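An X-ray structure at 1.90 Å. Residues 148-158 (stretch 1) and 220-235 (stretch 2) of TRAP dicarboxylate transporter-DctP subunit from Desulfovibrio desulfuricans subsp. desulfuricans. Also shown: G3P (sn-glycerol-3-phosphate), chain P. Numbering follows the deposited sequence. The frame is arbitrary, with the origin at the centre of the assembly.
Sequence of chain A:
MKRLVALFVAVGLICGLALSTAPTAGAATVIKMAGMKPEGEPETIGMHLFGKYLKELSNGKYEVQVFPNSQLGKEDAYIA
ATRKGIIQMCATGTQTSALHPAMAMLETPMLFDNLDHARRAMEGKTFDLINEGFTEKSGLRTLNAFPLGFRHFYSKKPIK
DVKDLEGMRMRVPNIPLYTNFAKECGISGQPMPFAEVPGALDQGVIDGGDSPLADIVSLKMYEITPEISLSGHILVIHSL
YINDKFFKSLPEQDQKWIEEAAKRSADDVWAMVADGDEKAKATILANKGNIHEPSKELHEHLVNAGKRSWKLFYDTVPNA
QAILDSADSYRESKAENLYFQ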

# COMPACT_ATOMS: atom_id res chain seq x y z
N LEU A 148 -1.47 0.98 -4.96
CA LEU A 148 -1.86 2.37 -4.73
C LEU A 148 -1.01 3.29 -5.61
O LEU A 148 -1.40 4.44 -5.87
CB LEU A 148 -1.76 2.75 -3.23
CG LEU A 148 -2.97 2.44 -2.31
CD1 LEU A 148 -3.43 1.02 -2.37
CD2 LEU A 148 -2.72 2.85 -0.86
N GLY A 149 0.10 2.77 -6.09
CA GLY A 149 0.94 3.48 -7.03
C GLY A 149 2.36 3.66 -6.57
O GLY A 149 2.66 3.57 -5.39
N PHE A 150 3.25 3.93 -7.53
CA PHE A 150 4.62 4.24 -7.24
C PHE A 150 4.77 5.52 -6.42
O PHE A 150 4.04 6.47 -6.61
CB PHE A 150 5.42 4.36 -8.55
CG PHE A 150 5.74 3.00 -9.18
CD1 PHE A 150 6.82 2.24 -8.71
CD2 PHE A 150 4.96 2.50 -10.20
CE1 PHE A 150 7.12 0.98 -9.28
CE2 PHE A 150 5.24 1.24 -10.78
CZ PHE A 150 6.32 0.50 -10.32
N ARG A 151 5.74 5.51 -5.50
CA ARG A 151 5.95 6.67 -4.61
C ARG A 151 6.87 7.68 -5.28
O ARG A 151 7.90 7.31 -5.84
CB ARG A 151 6.55 6.25 -3.26
CG ARG A 151 5.76 5.10 -2.55
CD ARG A 151 6.22 4.88 -1.10
NE ARG A 151 5.79 5.94 -0.21
CZ ARG A 151 4.87 5.83 0.74
NH1 ARG A 151 4.53 6.88 1.46
NH2 ARG A 151 4.26 4.68 0.99
N HIS A 152 6.48 8.95 -5.21
CA HIS A 152 7.24 10.08 -5.75
C HIS A 152 7.42 11.11 -4.64
O HIS A 152 6.55 11.25 -3.76
CB HIS A 152 6.47 10.71 -6.91
CG HIS A 152 6.15 9.72 -7.99
ND1 HIS A 152 7.12 8.97 -8.59
CD2 HIS A 152 4.97 9.33 -8.53
CE1 HIS A 152 6.57 8.18 -9.50
NE2 HIS A 152 5.26 8.37 -9.47
N PHE A 153 8.54 11.84 -4.68
CA PHE A 153 8.82 12.85 -3.65
C PHE A 153 7.94 14.07 -3.82
O PHE A 153 7.62 14.47 -4.93
CB PHE A 153 10.30 13.25 -3.66
CG PHE A 153 11.19 12.16 -3.20
CD1 PHE A 153 11.32 11.90 -1.86
CD2 PHE A 153 11.87 11.36 -4.11
CE1 PHE A 153 12.12 10.87 -1.41
CE2 PHE A 153 12.65 10.34 -3.68
CZ PHE A 153 12.79 10.09 -2.32
N TYR A 154 7.53 14.64 -2.68
CA TYR A 154 6.91 15.94 -2.65
C TYR A 154 7.69 16.80 -1.61
O TYR A 154 8.09 16.28 -0.57
CB TYR A 154 5.41 15.86 -2.27
CG TYR A 154 5.12 15.17 -0.95
CD1 TYR A 154 5.10 15.89 0.24
CD2 TYR A 154 4.86 13.78 -0.88
CE1 TYR A 154 4.85 15.29 1.42
CE2 TYR A 154 4.61 13.18 0.30
CZ TYR A 154 4.60 13.93 1.47
OH TYR A 154 4.33 13.38 2.70
N SER A 155 7.90 18.08 -1.90
CA SER A 155 8.66 18.96 -1.01
C SER A 155 8.43 20.45 -1.30
O SER A 155 7.93 20.83 -2.36
CB SER A 155 10.14 18.68 -1.14
OG SER A 155 10.50 18.67 -2.50
N LYS A 156 8.86 21.29 -0.37
CA LYS A 156 8.74 22.74 -0.56
C LYS A 156 9.69 23.25 -1.64
O LYS A 156 9.33 24.12 -2.41
CB LYS A 156 8.91 23.48 0.77
CG LYS A 156 7.79 23.14 1.73
CD LYS A 156 7.79 23.95 3.00
CE LYS A 156 6.56 23.62 3.83
NZ LYS A 156 6.62 24.15 5.22
N LYS A 157 10.88 22.67 -1.71
CA LYS A 157 11.86 23.03 -2.73
C LYS A 157 12.37 21.75 -3.39
O LYS A 157 12.57 20.75 -2.70
CB LYS A 157 13.03 23.78 -2.11
CG LYS A 157 12.57 24.84 -1.12
CD LYS A 157 13.52 26.01 -1.00
CE LYS A 157 14.48 25.85 0.17
NZ LYS A 157 15.29 27.09 0.34
N PRO A 158 12.61 21.78 -4.72
CA PRO A 158 12.92 20.63 -5.59
C PRO A 158 13.94 19.67 -5.02
O PRO A 158 14.96 20.16 -4.54
CB PRO A 158 13.49 21.29 -6.83
CG PRO A 158 12.88 22.61 -6.87
CD PRO A 158 12.70 23.04 -5.46
N LYS A 220 -4.15 17.07 -1.57
CA LYS A 220 -3.77 18.34 -2.16
C LYS A 220 -2.43 18.82 -1.59
O LYS A 220 -2.27 19.98 -1.22
CB LYS A 220 -4.87 19.38 -1.97
CG LYS A 220 -6.20 18.97 -2.63
CD LYS A 220 -7.25 20.06 -2.51
CE LYS A 220 -8.60 19.59 -3.03
NZ LYS A 220 -9.15 18.42 -2.27
N MET A 221 -1.47 17.91 -1.55
CA MET A 221 -0.16 18.18 -0.97
C MET A 221 0.57 19.28 -1.75
O MET A 221 1.36 20.04 -1.16
CB MET A 221 0.66 16.92 -0.96
CG MET A 221 0.08 15.75 -0.08
SD MET A 221 1.39 14.51 0.16
CE MET A 221 0.54 13.08 0.91
N TYR A 222 0.29 19.35 -3.04
CA TYR A 222 1.01 20.26 -3.96
C TYR A 222 0.72 21.73 -3.68
O TYR A 222 1.48 22.59 -4.09
CB TYR A 222 0.71 19.92 -5.43
CG TYR A 222 -0.76 19.85 -5.74
CD1 TYR A 222 -1.47 21.02 -6.03
CD2 TYR A 222 -1.44 18.64 -5.75
CE1 TYR A 222 -2.80 20.98 -6.30
CE2 TYR A 222 -2.79 18.60 -6.03
CZ TYR A 222 -3.46 19.79 -6.30
OH TYR A 222 -4.81 19.79 -6.59
N GLU A 223 -0.34 22.01 -2.93
CA GLU A 223 -0.65 23.35 -2.43
C GLU A 223 0.33 23.86 -1.37
O GLU A 223 0.41 25.05 -1.12
CB GLU A 223 -2.06 23.37 -1.83
CG GLU A 223 -3.18 23.43 -2.87
CD GLU A 223 -4.57 23.39 -2.26
OE1 GLU A 223 -4.70 23.25 -1.02
OE2 GLU A 223 -5.53 23.50 -3.04
N ILE A 224 1.04 22.94 -0.72
CA ILE A 224 1.96 23.27 0.36
C ILE A 224 3.39 22.88 -0.03
O ILE A 224 4.34 23.60 0.24
CB ILE A 224 1.52 22.56 1.67
CG1 ILE A 224 0.18 23.14 2.13
CG2 ILE A 224 2.53 22.71 2.77
CD1 ILE A 224 -0.52 22.32 3.17
N THR A 225 3.52 21.72 -0.66
CA THR A 225 4.80 21.20 -1.12
C THR A 225 4.69 21.00 -2.62
O THR A 225 4.36 19.92 -3.09
CB THR A 225 5.10 19.84 -0.49
OG1 THR A 225 3.97 18.95 -0.65
CG2 THR A 225 5.38 20.01 0.99
N PRO A 226 4.93 22.06 -3.39
CA PRO A 226 4.51 22.02 -4.79
C PRO A 226 5.46 21.24 -5.70
O PRO A 226 5.09 20.97 -6.84
CB PRO A 226 4.49 23.52 -5.20
CG PRO A 226 4.71 24.27 -3.95
CD PRO A 226 5.39 23.39 -2.98
N GLU A 227 6.64 20.90 -5.22
CA GLU A 227 7.65 20.30 -6.08
C GLU A 227 7.64 18.78 -5.94
O GLU A 227 7.97 18.23 -4.91
CB GLU A 227 9.04 20.84 -5.75
CG GLU A 227 9.09 22.36 -5.40
CD GLU A 227 8.96 23.29 -6.60
OE1 GLU A 227 9.10 22.83 -7.75
OE2 GLU A 227 8.75 24.50 -6.38
N ILE A 228 7.21 18.11 -6.99
CA ILE A 228 7.24 16.66 -6.97
C ILE A 228 8.40 16.15 -7.81
O ILE A 228 8.62 16.65 -8.94
CB ILE A 228 5.94 16.07 -7.53
CG1 ILE A 228 4.82 16.16 -6.48
CG2 ILE A 228 6.16 14.59 -7.87
CD1 ILE A 228 4.34 17.56 -6.15
N SER A 229 9.16 15.21 -7.29
CA SER A 229 10.20 14.56 -8.10
C SER A 229 9.85 13.09 -8.31
O SER A 229 9.61 12.36 -7.36
CB SER A 229 11.60 14.72 -7.50
OG SER A 229 12.10 16.06 -7.64
N LEU A 230 9.78 12.68 -9.56
CA LEU A 230 9.45 11.31 -9.90
C LEU A 230 10.62 10.44 -9.57
O LEU A 230 11.72 10.67 -10.02
CB LEU A 230 9.09 11.22 -11.37
CG LEU A 230 7.89 12.08 -11.71
CD1 LEU A 230 7.49 11.92 -13.17
CD2 LEU A 230 6.70 11.77 -10.81
N SER A 231 10.38 9.45 -8.72
CA SER A 231 11.37 8.44 -8.40
C SER A 231 10.81 7.01 -8.58
O SER A 231 11.35 6.21 -9.35
CB SER A 231 11.80 8.72 -6.98
OG SER A 231 12.52 7.67 -6.39
N GLY A 232 9.74 6.69 -7.87
CA GLY A 232 9.09 5.40 -8.00
C GLY A 232 9.94 4.32 -7.40
O GLY A 232 9.96 3.21 -7.88
N HIS A 233 10.64 4.67 -6.33
CA HIS A 233 11.54 3.78 -5.62
C HIS A 233 10.82 2.62 -4.95
O HIS A 233 11.42 1.57 -4.70
CB HIS A 233 12.29 4.57 -4.57
CG HIS A 233 11.43 5.56 -3.85
ND1 HIS A 233 11.07 6.77 -4.40
CD2 HIS A 233 10.86 5.52 -2.62
CE1 HIS A 233 10.31 7.43 -3.54
NE2 HIS A 233 10.17 6.70 -2.46
N ILE A 234 9.56 2.85 -4.60
CA ILE A 234 8.69 1.80 -4.06
C ILE A 234 7.29 1.88 -4.73
O ILE A 234 6.79 2.97 -4.96
CB ILE A 234 8.48 1.98 -2.59
CG1 ILE A 234 9.75 1.62 -1.82
CG2 ILE A 234 7.31 1.10 -2.09
CD1 ILE A 234 9.74 2.06 -0.42
N LEU A 235 6.69 0.72 -4.99
CA LEU A 235 5.30 0.64 -5.44
C LEU A 235 4.46 0.22 -4.24
O LEU A 235 4.66 -0.84 -3.68
CB LEU A 235 5.18 -0.40 -6.56
CG LEU A 235 3.77 -0.87 -6.90
CD1 LEU A 235 2.88 0.30 -7.38
CD2 LEU A 235 3.83 -1.98 -7.95
O1 G3P P . 1.81 -0.14 2.48
C1 G3P P . 2.39 0.77 3.36
C2 G3P P . 1.94 2.20 3.01
O2 G3P P . 0.54 2.27 3.09
C3 G3P P . 2.57 3.19 4.00
O1P G3P P . 2.68 4.43 3.38
O4P G3P P . 0.31 4.94 3.13
O2P G3P P . 1.51 5.68 5.25
O3P G3P P . 1.95 6.86 3.10
P G3P P . 1.54 5.54 3.75
O HOH W 1 10.08 16.77 -4.30
O HOH W 2 12.52 16.84 -4.58

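Antiparallel strands are joined by their backbones and tuned by their side chains, and these two segments of a TRAP transporter subunit illustrate the principle well. Arg151 makes the shortest backbone bonds between them, using both of its backbone polar groups: its N donates to Ile234 O and its O accepts from Gly232 N, each at 2.8 Å. Its side chain links this scaffold to the ligand: NH2 donates to G3P O1P at 2.9 Å and NH1 to G3P O3P at 3.1 Å, pairing cationic guanidinium with phosphate while the Arg151 backbone holds the second stretch.

The strand of residues 148-155 runs against the strand that begins at Glu227, with an angle of 149° between their N-to-C directions. The most regular bonding lies there: Phe153 N donates to Ser229 O and Ser229 N returns a bond to Phe153 O, both at 2.9 Å, while Ser155 N reaches Glu227 O at 3.0 Å and Glu227 N reaches Ser155 O at 3.1 Å. Between these two hydrogen-bonded pairs, Tyr154 and Ile228 form a non-hydrogen-bonded pair with CA atoms 4.4 Å apart, and Ile228 CA also approaches Phe153 O at 3.0 Å in a CA-H...O contact.

Between the Arg151 sites and this regular ladder, a side chain stands in for a backbone acceptor: Ser231 N donates to His152 ND1 at 3.3 Å, near the plane of the ring, where the nitrogen lone pair lies. Gly232 has positive phi, which favours glycine, and an ideal CB there would lie 3.5 Å from Phe150 CD1.

Water extends the polar network. One molecule donates to both Ser155 OG (2.7 Å) and Glu227 O (2.6 Å), and Ser155 OG itself donates to Lys157 O at 2.9 Å, tying the strand end to the following turn.

The side chains then cover the backbone framework. Tyr154 lies on the same sheet face as Ile228, and Met221 SD sits 3.5 Å from the centroid of the Tyr154 ring, almost directly over it, so that polarizable sulfur meets the pi cloud. Leu230 CD2 lies over one face of the His152 ring, 3.5 Å from its centroid, a CH-pi contact that leaves the ring edge to Ser231 N. At the far pair, Leu235 CB approaches the centroid of the Phe150 ring at 3.9 Å. The Phe153 and His233 rings are nearly parallel but slid apart, with Phe153 CE2 and His233 CE1 3.7 Å apart. Past the end of the first strand, Pro158 CD packs against Glu227 CG at 3.7 Å.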